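Local coordinates for putative methylthioribose-1-phosphate isomerase (Pyrococcus horikoshii OT3, PDB 6A34), which catalyses the interconversion of 5-methylthioribose 1-phosphate and 5-methylthioribulose 1-phosphate in the methionine salvage pathway, at the interface of chains A and B. Residues are numbered along the deposited sequence; one frame, centred on the assembly and turned at random. Chains: chain A/B, Putative methylthioribose-1-phosphate isomerase.

The interface of chains A and B. Residues chain A 231-232, 235, 270-271; chain B 262, 325, 327.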
loop_
_atom_site.group_PDB
_atom_site.type_symbol
_atom_site.label_atom_id
_atom_site.label_comp_id
_atom_site.label_asym_id
_atom_site.label_seq_id
_atom_site.Cartn_x
_atom_site.Cartn_y
_atom_site.Cartn_z
ATOM N N ALA A 231 0.312 9.717 3.979
ATOM C CA ALA A 231 0.746 10.460 5.160
ATOM C C ALA A 231 1.725 11.539 4.728
ATOM O O ALA A 231 1.731 12.604 5.242
ATOM C CB ALA A 231 1.400 9.528 6.123
ATOM N N PHE A 232 2.544 11.206 3.729
ATOM C CA PHE A 232 3.549 12.098 3.221
ATOM C C PHE A 232 2.884 13.303 2.546
ATOM O O PHE A 232 3.190 14.463 2.829
ATOM C CB PHE A 232 4.470 11.366 2.242
ATOM C CG PHE A 232 5.544 12.270 1.692
ATOM C CD1 PHE A 232 6.686 12.535 2.431
ATOM C CD2 PHE A 232 5.372 12.910 0.469
ATOM C CE1 PHE A 232 7.675 13.364 1.929
ATOM C CE2 PHE A 232 6.344 13.775 -0.018
ATOM C CZ PHE A 232 7.503 13.979 0.707
ATOM N N GLN A 235 1.487 15.437 5.225
ATOM C CA GLN A 235 2.582 16.084 5.934
ATOM C C GLN A 235 3.136 17.265 5.133
ATOM O O GLN A 235 3.503 18.245 5.700
ATOM C CB GLN A 235 3.731 15.095 6.158
ATOM C CG GLN A 235 4.863 15.598 7.056
ATOM C CD GLN A 235 6.107 14.759 6.832
ATOM O OE1 GLN A 235 6.462 14.439 5.699
ATOM N NE2 GLN A 235 6.744 14.321 7.903
ATOM N N GLU A 270 -3.884 13.977 12.786
ATOM C CA GLU A 270 -2.551 14.483 13.092
ATOM C C GLU A 270 -2.265 15.819 12.366
ATOM O O GLU A 270 -1.525 16.699 12.895
ATOM C CB GLU A 270 -1.509 13.432 12.709
ATOM C CG GLU A 270 -0.074 13.870 12.931
ATOM C CD GLU A 270 0.210 14.245 14.371
ATOM O OE1 GLU A 270 -0.125 13.428 15.279
ATOM O OE2 GLU A 270 0.733 15.362 14.576
ATOM N N HIS A 271 -2.800 15.985 11.145
ATOM C CA HIS A 271 -2.521 17.183 10.361
ATOM C C HIS A 271 -3.673 18.212 10.425
ATOM O O HIS A 271 -3.643 19.199 9.686
ATOM C CB HIS A 271 -2.197 16.752 8.927
ATOM C CG HIS A 271 -0.951 15.942 8.864
ATOM N ND1 HIS A 271 -0.966 14.548 8.760
ATOM C CD2 HIS A 271 0.341 16.321 8.969
ATOM C CE1 HIS A 271 0.273 14.112 8.790
ATOM N NE2 HIS A 271 1.092 15.177 8.921
ATOM N N TYR B 262 6.916 7.186 8.006
ATOM C CA TYR B 262 6.260 8.257 8.721
ATOM C C TYR B 262 4.809 7.885 9.090
ATOM O O TYR B 262 4.315 8.206 10.159
ATOM C CB TYR B 262 6.325 9.534 7.880
ATOM C CG TYR B 262 5.486 10.665 8.412
ATOM C CD1 TYR B 262 5.757 11.233 9.645
ATOM C CD2 TYR B 262 4.401 11.153 7.708
ATOM C CE1 TYR B 262 4.994 12.271 10.165
ATOM C CE2 TYR B 262 3.630 12.189 8.207
ATOM C CZ TYR B 262 3.934 12.762 9.435
ATOM O OH TYR B 262 3.161 13.771 9.951
ATOM N N VAL B 325 10.348 11.542 5.732
ATOM C CA VAL B 325 11.184 11.993 6.816
ATOM C C VAL B 325 10.320 11.979 8.068
ATOM O O VAL B 325 9.259 12.593 8.073
ATOM C CB VAL B 325 11.759 13.391 6.513
ATOM C CG1 VAL B 325 12.559 13.933 7.678
ATOM C CG2 VAL B 325 12.617 13.367 5.259
ATOM N N PRO B 327 9.753 12.947 11.891
ATOM C CA PRO B 327 10.223 13.779 13.000
ATOM C C PRO B 327 10.662 12.962 14.225
ATOM O O PRO B 327 9.979 11.994 14.602
ATOM C CB PRO B 327 9.000 14.679 13.326
ATOM C CG PRO B 327 8.163 14.694 12.064
ATOM C CD PRO B 327 8.389 13.319 11.464
#
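B:Tyr262 lies under the side chain of A:Gln235 and meets A:His271 tip to tip, a compact illustration of how one aromatic residue can serve a two-fold interface, here that of the deposited assembly of an enzyme of the MtnA branch of the eIF-2B alpha/beta/delta family, which probably reflects the dimer. The centre of the contact lies about 25 Å from A:Asp247, the probable proton donor. The packing is dense around the phenol ring. The amide of A:Gln235 stacks on one face, the two planes 26° apart, and its NE2 stands 3.4 Å above the ring plane of B:Tyr262, over the centre. CB of A:Gln235 comes within 3.6 Å of CE2 of B:Tyr262, while CB of A:Ala231, one helical turn earlier in helix 230-235, lies 3.8 Å from CD2 of B:Tyr262; the carbonyl O of A:Ala231 sits at the ring edge, in plane. With CG anti to the backbone N (chi1 -172°), the chain of A:Gln235 runs extended across the ring and delivers its amide NE2 to the carbonyl O of B:Val325 in strand 323-326, a nearly straight hydrogen bond of 3.1 Å lying in the amide plane. At the rim, the phenol OH of B:Tyr262 and the imidazole NE2 of A:His271 share a hydrogen bond of 2.7 Å, in which either group could be the donor. A phenylalanine in place of B:Tyr262 would probably keep much of the stack but leave NE2 of A:His271 without its mate and that imidazole freer to turn. The periphery is looser: B:Pro327 brings CD to 4.0 Å from NE2 of A:Gln235.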